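Local coordinates for dihydropyrimidinase (Brevibacillus agri, PDB 3SFW), which probably hydrolyses the ring amide bond of 5,6-dihydropyrimidines, opening the ring to N-carbamoyl-beta-amino acids at a two-zinc centre, at residues 263-271 against 341-352; 316-325 against 409-417. All coordinates share one frame; numbering follows the deposited sequence.

Both interactions belong to the TIM-barrel amidohydrolase region, with centres 16 Å apart. Along the chain their segments alternate (263-271, 316-325, 341-352, 409-417), so the two closures cross. Interaction 1 sets helix 265-269, just after strand 258-263, against helix 345-354; interaction 2 joins the chain beyond strand 311-312 to the loop between strands 393-403 and 422-432. They meet directly: Glu343 OE1 lies 2.7 Å from His410 N and Asp344 OD2 3.1 Å from Asn416 ND2, both probable hydrogen bonds. The side chains of Gln266 and His316 each lie about 8 Å from a bound zinc, and His316 follows the zinc ligand Asp315. Each contact thus has one side chain near the metal site, though neither is a ligand.

Interaction 1 of 2, residues 263-271 against 341-352; sequences TCPQYLVLD and IIEDRMTILFSE
Pro265 packs its ring against the start of the helix at 345-352 and against Ile341 just ahead of it. Its CG is 3.8 Å from Arg345 CA, a separation that brings ring and backbone into direct contact, while the CG2 methyl of Ile341 lies beside CG and CD of the same ring. Gln266 continues the contact with Ile341. From CB, its chain turns so that CG sits between the backbone N and the carbonyl carbon (chi1 57°), over the centre of the Tyr267 ring and 3.8 Å above its plane. A bend at chi2 (-84°) then carries the amide across the branched side chain of Ile341 at about a right angle. The carbon CD is 3.9 Å from Ile341 CG1; OE1 reaches closer, 3.2 Å from Ile341 CG2; and NE2 stays 3.8 Å from Ile341 CG1. The polar need of NE2 is met elsewhere, by the carbonyl O of Ser314, which also fixes which way round the amide lies. In the TIM barrel, 265-269 is a short helix at the end of strand 258-263, and the adjacent parallel strand 311-312 comes before helix 345-354 in sequence. The axes of the two helical segments approach to 10.5 Å and are inclined by only 30°; the helices run in roughly the same direction, and contacts advance from Pro265 with Arg345 to Val269 with Glu352. Leu268 CD1 meets Leu349 CD1 at 3.8 Å, the two side chains crossing roughly perpendicularly, and Trp301 of helix 295-305 also touches Leu349. Next to Leu268, Val269 directs CG1 at the CG2 methyl of Ile348, whereas its CG2 lies 4.2 Å from the aliphatic CG of Glu352, about a turn further along, whose carboxylate makes a salt bridge with Lys356.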
loop_
_atom_site.group_PDB
_atom_site.type_symbol
_atom_site.label_atom_id
_atom_site.label_comp_id
_atom_site.label_asym_id
_atom_site.label_seq_id
_atom_site.Cartn_x
_atom_site.Cartn_y
_atom_site.Cartn_z
ATOM N N THR A 263 -17.246 -14.014 -1.387
ATOM C CA THR A 263 -16.446 -15.263 -1.307
ATOM C C THR A 263 -17.396 -16.446 -1.103
ATOM O O THR A 263 -18.626 -16.275 -1.233
ATOM C CB THR A 263 -15.302 -15.168 -0.288
ATOM O OG1 THR A 263 -14.392 -16.281 -0.480
ATOM C CG2 THR A 263 -15.872 -15.130 1.148
ATOM N N CYS A 264 -16.850 -17.648 -0.933
ATOM C CA CYS A 264 -17.653 -18.862 -0.976
ATOM C C CYS A 264 -17.154 -19.772 0.137
ATOM O O CYS A 264 -15.963 -19.697 0.500
ATOM C CB CYS A 264 -17.460 -19.590 -2.317
ATOM S SG CYS A 264 -17.758 -18.558 -3.806
ATOM N N PRO A 265 -18.018 -20.688 0.628
ATOM C CA PRO A 265 -17.625 -21.501 1.768
ATOM C C PRO A 265 -16.363 -22.319 1.477
ATOM O O PRO A 265 -15.546 -22.520 2.374
ATOM C CB PRO A 265 -18.810 -22.447 1.957
ATOM C CG PRO A 265 -19.995 -21.697 1.387
ATOM C CD PRO A 265 -19.427 -20.894 0.239
ATOM N N GLN A 266 -16.231 -22.828 0.250
ATOM C CA GLN A 266 -15.040 -23.670 -0.100
ATOM C C GLN A 266 -13.715 -22.946 0.096
ATOM O O GLN A 266 -12.715 -23.557 0.488
ATOM C CB GLN A 266 -15.150 -24.277 -1.520
ATOM C CG GLN A 266 -15.351 -23.249 -2.705
ATOM C CD GLN A 266 -16.833 -22.875 -2.877
ATOM O OE1 GLN A 266 -17.579 -22.796 -1.894
ATOM N NE2 GLN A 266 -17.245 -22.616 -4.104
ATOM N N TYR A 267 -13.709 -21.626 -0.073
ATOM C CA TYR A 267 -12.445 -20.888 0.072
ATOM C C TYR A 267 -12.189 -20.500 1.521
ATOM O O TYR A 267 -11.089 -20.135 1.859
ATOM C CB TYR A 267 -12.399 -19.663 -0.862
ATOM C CG TYR A 267 -12.648 -20.060 -2.301
ATOM C CD1 TYR A 267 -13.806 -19.645 -2.976
ATOM C CD2 TYR A 267 -11.718 -20.881 -2.980
ATOM C CE1 TYR A 267 -14.069 -20.048 -4.290
ATOM C CE2 TYR A 267 -11.946 -21.256 -4.302
ATOM C CZ TYR A 267 -13.117 -20.841 -4.955
ATOM O OH TYR A 267 -13.314 -21.225 -6.277
ATOM N N LEU A 268 -13.233 -20.587 2.358
ATOM C CA LEU A 268 -13.129 -20.300 3.786
ATOM C C LEU A 268 -12.613 -21.479 4.616
ATOM O O LEU A 268 -11.928 -21.266 5.607
ATOM C CB LEU A 268 -14.450 -19.747 4.379
ATOM C CG LEU A 268 -14.892 -18.404 3.760
ATOM C CD1 LEU A 268 -16.386 -18.103 4.195
ATOM C CD2 LEU A 268 -13.927 -17.281 4.193
ATOM N N VAL A 269 -12.969 -22.700 4.220
ATOM C CA VAL A 269 -12.829 -23.850 5.085
ATOM C C VAL A 269 -12.059 -24.996 4.416
ATOM O O VAL A 269 -11.748 -25.980 5.095
ATOM C CB VAL A 269 -14.233 -24.347 5.637
ATOM C CG1 VAL A 269 -15.085 -25.071 4.555
ATOM C CG2 VAL A 269 -14.080 -25.261 6.799
ATOM N N LEU A 270 -11.817 -24.887 3.113
ATOM C CA LEU A 270 -11.021 -25.896 2.386
ATOM C C LEU A 270 -9.770 -25.304 1.796
ATOM O O LEU A 270 -9.673 -24.094 1.635
ATOM C CB LEU A 270 -11.837 -26.557 1.257
ATOM C CG LEU A 270 -13.146 -27.256 1.656
ATOM C CD1 LEU A 270 -13.885 -27.755 0.395
ATOM C CD2 LEU A 270 -12.896 -28.465 2.569
ATOM N N ASP A 271 -8.721 -26.139 1.626
ATOM C CA ASP A 271 -7.435 -25.616 1.158
ATOM C C ASP A 271 -6.808 -26.531 0.106
ATOM O O ASP A 271 -7.324 -27.621 -0.134
ATOM C CB ASP A 271 -6.470 -25.342 2.329
ATOM C CG ASP A 271 -5.889 -26.601 2.922
ATOM O OD1 ASP A 271 -4.936 -27.147 2.341
ATOM O OD2 ASP A 271 -6.400 -27.048 3.945
ATOM N N ILE A 341 -22.051 -27.096 -3.361
ATOM C CA ILE A 341 -21.873 -26.162 -2.264
ATOM C C ILE A 341 -23.222 -25.542 -1.786
ATOM O O ILE A 341 -23.298 -24.938 -0.708
ATOM C CB ILE A 341 -20.891 -25.002 -2.716
ATOM C CG1 ILE A 341 -19.638 -25.531 -3.415
ATOM C CG2 ILE A 341 -20.491 -24.104 -1.488
ATOM C CD1 ILE A 341 -18.755 -26.433 -2.487
ATOM N N ILE A 342 -24.278 -25.671 -2.575
ATOM C CA ILE A 342 -25.488 -24.869 -2.276
ATOM C C ILE A 342 -26.086 -25.167 -0.892
ATOM O O ILE A 342 -26.586 -24.267 -0.208
ATOM C CB ILE A 342 -26.529 -24.977 -3.393
ATOM C CG1 ILE A 342 -27.472 -23.762 -3.376
ATOM C CG2 ILE A 342 -27.351 -26.323 -3.291
ATOM C CD1 ILE A 342 -28.366 -23.724 -4.686
ATOM N N GLU A 343 -26.038 -26.434 -0.471
ATOM C CA GLU A 343 -26.804 -26.824 0.674
ATOM C C GLU A 343 -26.141 -26.435 2.004
ATOM O O GLU A 343 -26.825 -26.108 2.980
ATOM C CB GLU A 343 -27.026 -28.335 0.648
ATOM C CG GLU A 343 -27.963 -28.802 1.766
ATOM C CD GLU A 343 -28.512 -30.208 1.527
ATOM O OE1 GLU A 343 -28.363 -30.744 0.403
ATOM O OE2 GLU A 343 -29.119 -30.758 2.475
ATOM N N ASP A 344 -24.821 -26.367 2.008
ATOM C CA ASP A 344 -24.098 -26.183 3.284
ATOM C C ASP A 344 -23.634 -24.762 3.545
ATOM O O ASP A 344 -23.051 -24.462 4.635
ATOM C CB ASP A 344 -22.979 -27.192 3.401
ATOM C CG ASP A 344 -23.511 -28.603 3.377
ATOM O OD1 ASP A 344 -24.464 -28.891 4.163
ATOM O OD2 ASP A 344 -23.079 -29.363 2.493
ATOM N N ARG A 345 -23.946 -23.870 2.601
ATOM C CA ARG A 345 -23.441 -22.469 2.691
ATOM C C ARG A 345 -23.834 -21.819 4.037
ATOM O O ARG A 345 -22.956 -21.243 4.739
ATOM C CB ARG A 345 -23.985 -21.598 1.528
ATOM C CG ARG A 345 -23.552 -20.108 1.643
ATOM C CD ARG A 345 -24.139 -19.269 0.467
ATOM N NE ARG A 345 -25.591 -19.259 0.519
ATOM C CZ ARG A 345 -26.343 -18.167 0.658
ATOM N NH1 ARG A 345 -25.767 -16.957 0.736
ATOM N NH2 ARG A 345 -27.678 -18.297 0.738
ATOM N N MET A 346 -25.128 -21.825 4.376
ATOM C CA MET A 346 -25.593 -21.104 5.583
ATOM C C MET A 346 -24.966 -21.722 6.847
ATOM O O MET A 346 -24.478 -20.986 7.746
ATOM C CB MET A 346 -27.115 -21.158 5.697
ATOM C CG MET A 346 -27.860 -20.401 4.592
ATOM S SD MET A 346 -27.686 -18.623 4.753
ATOM C CE MET A 346 -28.820 -18.283 6.062
ATOM N N THR A 347 -25.054 -23.057 6.970
ATOM C CA THR A 347 -24.567 -23.721 8.203
ATOM C C THR A 347 -23.059 -23.572 8.413
ATOM O O THR A 347 -22.611 -23.283 9.535
ATOM C CB THR A 347 -24.939 -25.216 8.284
ATOM O OG1 THR A 347 -26.369 -25.334 8.324
ATOM C CG2 THR A 347 -24.384 -25.808 9.616
ATOM N N ILE A 348 -22.288 -23.660 7.339
ATOM C CA ILE A 348 -20.839 -23.462 7.445
ATOM C C ILE A 348 -20.504 -22.045 7.907
ATOM O O ILE A 348 -19.651 -21.856 8.771
ATOM C CB ILE A 348 -20.128 -23.813 6.141
ATOM C CG1 ILE A 348 -20.242 -25.346 5.938
ATOM C CG2 ILE A 348 -18.670 -23.361 6.147
ATOM C CD1 ILE A 348 -19.649 -25.812 4.612
ATOM N N LEU A 349 -21.159 -21.061 7.329
ATOM C CA LEU A 349 -20.913 -19.670 7.732
ATOM C C LEU A 349 -21.296 -19.450 9.207
ATOM O O LEU A 349 -20.599 -18.771 9.935
ATOM C CB LEU A 349 -21.641 -18.670 6.798
ATOM C CG LEU A 349 -20.764 -18.221 5.568
ATOM C CD1 LEU A 349 -19.687 -17.278 5.993
ATOM C CD2 LEU A 349 -20.083 -19.359 4.841
ATOM N N PHE A 350 -22.372 -20.077 9.650
ATOM C CA PHE A 350 -22.749 -19.936 11.075
ATOM C C PHE A 350 -21.705 -20.664 11.937
ATOM O O PHE A 350 -21.207 -20.133 12.938
ATOM C CB PHE A 350 -24.134 -20.534 11.323
ATOM C CG PHE A 350 -24.527 -20.507 12.784
ATOM C CD1 PHE A 350 -24.927 -19.308 13.397
ATOM C CD2 PHE A 350 -24.399 -21.643 13.556
ATOM C CE1 PHE A 350 -25.244 -19.276 14.769
ATOM C CE2 PHE A 350 -24.706 -21.621 14.936
ATOM C CZ PHE A 350 -25.109 -20.430 15.535
ATOM N N SER A 351 -21.425 -21.908 11.594
ATOM C CA SER A 351 -20.650 -22.755 12.501
ATOM C C SER A 351 -19.159 -22.383 12.506
ATOM O O SER A 351 -18.500 -22.409 13.553
ATOM C CB SER A 351 -20.836 -24.226 12.118
ATOM O OG SER A 351 -20.286 -25.083 13.124
ATOM N N GLU A 352 -18.590 -22.100 11.332
ATOM C CA GLU A 352 -17.182 -21.754 11.292
ATOM C C GLU A 352 -16.994 -20.271 11.474
ATOM O O GLU A 352 -15.865 -19.820 11.727
ATOM C CB GLU A 352 -16.566 -22.189 9.967
ATOM C CG GLU A 352 -16.386 -23.709 9.923
ATOM C CD GLU A 352 -15.383 -24.194 10.970
ATOM O OE1 GLU A 352 -14.263 -23.632 11.039
ATOM O OE2 GLU A 352 -15.704 -25.152 11.711
#

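Interaction 2 of 2, residues 316-325 against 409-417; sequences HCPFNFSGQK and HHMNVDYNP
Met411 approaches His316 with its sulfur: SD lies 3.5 Å from His316 CE1, oblique to the imidazole, whose NE2 is hydrogen-bonded to Asp72. This begins a loop-to-loop contact in the TIM-barrel amidohydrolase fold, where 409-417 packs against the chain that follows the zinc ligand Asp315. The carbonyl O of Asn412, centre of an inverse gamma turn, accepts from water 2, which itself accepts from Asn320 ND2. Val413 then presses CG2 to 3.3 Å from Pro318 CB, closer than two carbons normally pack. Asp414 N gives a weak, bent bond to Asn320 OD1 (2.9 Å). The Asp414 carboxylate, swung back over its own backbone by chi1 of 59°, grips two successive backbone N-H groups of the weakly bonded turn 321-325: Phe321 N to OD1 (2.8 Å, 160°) and Ser322 N to OD2 (3.0 Å, 168°), both from the syn side. Tyr415 brings the edge of its ring to Phe319 O, with CE1 3.3 Å away, and its OH meets CE of Lys325, the two side chains at about a right angle. Tyr415 OH is hydrogen-bonded to Lys284 O. Water 1 donates to Tyr415 OH (2.8 Å) and accepts from Phe319 N.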
loop_
_atom_site.group_PDB
_atom_site.type_symbol
_atom_site.label_atom_id
_atom_site.label_comp_id
_atom_site.label_asym_id
_atom_site.label_seq_id
_atom_site.Cartn_x
_atom_site.Cartn_y
_atom_site.Cartn_z
ATOM N N HIS A 316 -22.431 -22.988 -6.654
ATOM C CA HIS A 316 -22.912 -24.385 -6.751
ATOM C C HIS A 316 -22.860 -24.808 -8.226
ATOM O O HIS A 316 -23.549 -24.231 -9.069
ATOM C CB HIS A 316 -24.367 -24.473 -6.275
ATOM C CG HIS A 316 -24.882 -25.878 -6.220
ATOM N ND1 HIS A 316 -24.319 -26.835 -5.396
ATOM C CD2 HIS A 316 -25.911 -26.475 -6.858
ATOM C CE1 HIS A 316 -24.971 -27.975 -5.547
ATOM N NE2 HIS A 316 -25.935 -27.787 -6.442
ATOM N N CYS A 317 -22.071 -25.842 -8.526
ATOM C CA CYS A 317 -21.840 -26.194 -9.928
ATOM C C CYS A 317 -21.484 -27.721 -9.884
ATOM O O CYS A 317 -20.348 -28.106 -10.158
ATOM C CB CYS A 317 -20.690 -25.322 -10.472
ATOM S SG CYS A 317 -20.492 -25.425 -12.306
ATOM N N PRO A 318 -22.458 -28.558 -9.486
ATOM C CA PRO A 318 -22.133 -29.935 -9.069
ATOM C C PRO A 318 -21.954 -30.909 -10.250
ATOM O O PRO A 318 -22.703 -30.854 -11.246
ATOM C CB PRO A 318 -23.344 -30.328 -8.215
ATOM C CG PRO A 318 -24.493 -29.579 -8.919
ATOM C CD PRO A 318 -23.862 -28.217 -9.187
ATOM N N PHE A 319 -20.976 -31.801 -10.113
ATOM C CA PHE A 319 -20.831 -32.938 -11.034
ATOM C C PHE A 319 -20.534 -34.151 -10.177
ATOM O O PHE A 319 -19.692 -34.084 -9.262
ATOM C CB PHE A 319 -19.644 -32.689 -11.962
ATOM C CG PHE A 319 -19.793 -31.467 -12.830
ATOM C CD1 PHE A 319 -20.566 -31.519 -13.996
ATOM C CD2 PHE A 319 -19.176 -30.256 -12.477
ATOM C CE1 PHE A 319 -20.751 -30.370 -14.790
ATOM C CE2 PHE A 319 -19.319 -29.090 -13.299
ATOM C CZ PHE A 319 -20.071 -29.171 -14.484
ATOM N N ASN A 320 -21.193 -35.263 -10.470
ATOM C CA ASN A 320 -20.873 -36.500 -9.784
ATOM C C ASN A 320 -19.396 -36.868 -9.929
ATOM O O ASN A 320 -18.775 -36.684 -10.976
ATOM C CB ASN A 320 -21.732 -37.644 -10.338
ATOM C CG ASN A 320 -23.165 -37.483 -9.993
ATOM O OD1 ASN A 320 -23.544 -37.621 -8.838
ATOM N ND2 ASN A 320 -23.988 -37.124 -10.992
ATOM N N PHE A 321 -18.863 -37.468 -8.880
ATOM C CA PHE A 321 -17.523 -38.010 -8.913
ATOM C C PHE A 321 -17.471 -39.156 -9.925
ATOM O O PHE A 321 -16.590 -39.186 -10.789
ATOM C CB PHE A 321 -17.174 -38.565 -7.544
ATOM C CG PHE A 321 -15.745 -39.074 -7.459
ATOM C CD1 PHE A 321 -14.689 -38.288 -7.874
ATOM C CD2 PHE A 321 -15.478 -40.350 -6.977
ATOM C CE1 PHE A 321 -13.371 -38.737 -7.778
ATOM C CE2 PHE A 321 -14.160 -40.794 -6.861
ATOM C CZ PHE A 321 -13.117 -39.991 -7.263
ATOM N N SER A 322 -18.434 -40.061 -9.831
ATOM C CA SER A 322 -18.514 -41.154 -10.804
ATOM C C SER A 322 -19.060 -40.639 -12.143
ATOM O O SER A 322 -20.102 -39.925 -12.204
ATOM C CB SER A 322 -19.384 -42.298 -10.272
ATOM O OG SER A 322 -19.616 -43.257 -11.284
ATOM N N GLY A 323 -18.360 -40.970 -13.217
ATOM C CA GLY A 323 -18.837 -40.613 -14.537
ATOM C C GLY A 323 -18.406 -39.210 -14.939
ATOM O O GLY A 323 -17.662 -39.039 -15.923
ATOM N N GLN A 324 -18.861 -38.194 -14.183
ATOM C CA GLN A 324 -18.689 -36.842 -14.635
ATOM C C GLN A 324 -17.302 -36.331 -14.286
ATOM O O GLN A 324 -16.563 -35.936 -15.166
ATOM C CB GLN A 324 -19.789 -35.921 -14.048
ATOM C CG GLN A 324 -21.150 -36.231 -14.661
ATOM C CD GLN A 324 -22.209 -35.291 -14.166
ATOM O OE1 GLN A 324 -22.552 -35.299 -12.976
ATOM N NE2 GLN A 324 -22.737 -34.466 -15.065
ATOM N N LYS A 325 -16.921 -36.357 -13.004
ATOM C CA LYS A 325 -15.579 -35.895 -12.702
ATOM C C LYS A 325 -14.551 -36.806 -13.434
ATOM O O LYS A 325 -13.489 -36.338 -13.835
ATOM C CB LYS A 325 -15.265 -35.907 -11.188
ATOM C CG LYS A 325 -16.002 -34.802 -10.339
ATOM C CD LYS A 325 -15.457 -33.387 -10.626
ATOM C CE LYS A 325 -16.205 -32.296 -9.781
ATOM N NZ LYS A 325 -15.573 -30.972 -10.026
ATOM N N HIS A 409 -27.416 -35.357 2.793
ATOM C CA HIS A 409 -27.655 -34.145 1.976
ATOM C C HIS A 409 -28.772 -34.346 0.927
ATOM O O HIS A 409 -29.301 -35.462 0.757
ATOM C CB HIS A 409 -26.340 -33.498 1.422
ATOM C CG HIS A 409 -25.730 -34.177 0.217
ATOM N ND1 HIS A 409 -24.412 -33.961 -0.152
ATOM C CD2 HIS A 409 -26.274 -34.923 -0.780
ATOM C CE1 HIS A 409 -24.164 -34.565 -1.302
ATOM N NE2 HIS A 409 -25.280 -35.147 -1.712
ATOM N N HIS A 410 -29.175 -33.269 0.274
ATOM C CA HIS A 410 -30.285 -33.337 -0.689
ATOM C C HIS A 410 -29.880 -32.924 -2.101
ATOM O O HIS A 410 -30.720 -32.949 -3.032
ATOM C CB HIS A 410 -31.462 -32.497 -0.178
ATOM C CG HIS A 410 -31.915 -32.886 1.194
ATOM N ND1 HIS A 410 -31.240 -32.477 2.332
ATOM C CD2 HIS A 410 -32.935 -33.680 1.617
ATOM C CE1 HIS A 410 -31.842 -32.986 3.400
ATOM N NE2 HIS A 410 -32.844 -33.752 2.993
ATOM N N MET A 411 -28.610 -32.518 -2.277
ATOM C CA MET A 411 -28.093 -32.213 -3.619
ATOM C C MET A 411 -28.019 -33.499 -4.457
ATOM O O MET A 411 -27.738 -34.580 -3.901
ATOM C CB MET A 411 -26.713 -31.555 -3.529
ATOM C CG MET A 411 -26.764 -30.211 -2.777
ATOM S SD MET A 411 -25.120 -29.579 -2.460
ATOM C CE MET A 411 -24.548 -30.798 -1.204
ATOM N N ASN A 412 -28.411 -33.410 -5.732
ATOM C CA ASN A 412 -28.423 -34.614 -6.558
ATOM C C ASN A 412 -27.000 -34.895 -7.067
ATOM O O ASN A 412 -26.722 -34.749 -8.258
ATOM C CB ASN A 412 -29.435 -34.490 -7.712
ATOM C CG ASN A 412 -29.671 -35.819 -8.429
ATOM O OD1 ASN A 412 -29.309 -36.888 -7.907
ATOM N ND2 ASN A 412 -30.141 -35.751 -9.667
ATOM N N VAL A 413 -26.112 -35.337 -6.155
ATOM C CA VAL A 413 -24.696 -35.552 -6.480
ATOM C C VAL A 413 -24.164 -36.582 -5.506
ATOM O O VAL A 413 -24.643 -36.677 -4.387
ATOM C CB VAL A 413 -23.856 -34.245 -6.304
ATOM C CG1 VAL A 413 -22.523 -34.327 -7.071
ATOM C CG2 VAL A 413 -24.647 -33.052 -6.788
ATOM N N ASP A 414 -23.182 -37.380 -5.944
ATOM C CA ASP A 414 -22.750 -38.559 -5.165
ATOM C C ASP A 414 -21.653 -38.306 -4.153
ATOM O O ASP A 414 -21.090 -39.262 -3.618
ATOM C CB ASP A 414 -22.298 -39.688 -6.109
ATOM C CG ASP A 414 -21.162 -39.279 -7.011
ATOM O OD1 ASP A 414 -20.591 -38.201 -6.816
ATOM O OD2 ASP A 414 -20.709 -40.100 -7.853
ATOM N N TYR A 415 -21.345 -37.045 -3.865
ATOM C CA TYR A 415 -20.382 -36.789 -2.804
ATOM C C TYR A 415 -20.653 -35.429 -2.236
ATOM O O TYR A 415 -21.373 -34.614 -2.837
ATOM C CB TYR A 415 -18.901 -36.884 -3.297
ATOM C CG TYR A 415 -18.416 -35.713 -4.142
ATOM C CD1 TYR A 415 -18.766 -35.603 -5.478
ATOM C CD2 TYR A 415 -17.687 -34.665 -3.558
ATOM C CE1 TYR A 415 -18.389 -34.514 -6.249
ATOM C CE2 TYR A 415 -17.241 -33.600 -4.307
ATOM C CZ TYR A 415 -17.593 -33.530 -5.668
ATOM O OH TYR A 415 -17.203 -32.455 -6.417
ATOM N N ASN A 416 -20.071 -35.191 -1.069
ATOM C CA ASN A 416 -20.116 -33.847 -0.477
ATOM C C ASN A 416 -18.695 -33.459 -0.123
ATOM O O ASN A 416 -17.980 -34.239 0.545
ATOM C CB ASN A 416 -20.990 -33.903 0.759
ATOM C CG ASN A 416 -21.288 -32.521 1.325
ATOM O OD1 ASN A 416 -20.369 -31.798 1.708
ATOM N ND2 ASN A 416 -22.571 -32.153 1.356
ATOM N N PRO A 417 -18.228 -32.295 -0.610
ATOM C CA PRO A 417 -16.827 -31.926 -0.366
ATOM C C PRO A 417 -16.519 -31.619 1.095
ATOM O O PRO A 417 -15.353 -31.597 1.480
ATOM C CB PRO A 417 -16.616 -30.676 -1.254
ATOM C CG PRO A 417 -18.040 -30.053 -1.315
ATOM C CD PRO A 417 -19.000 -31.237 -1.304
HETATM O O HOH W 1 -19.118 -31.197 -8.044
HETATM O O HOH W 2 -27.028 -36.952 -10.255
#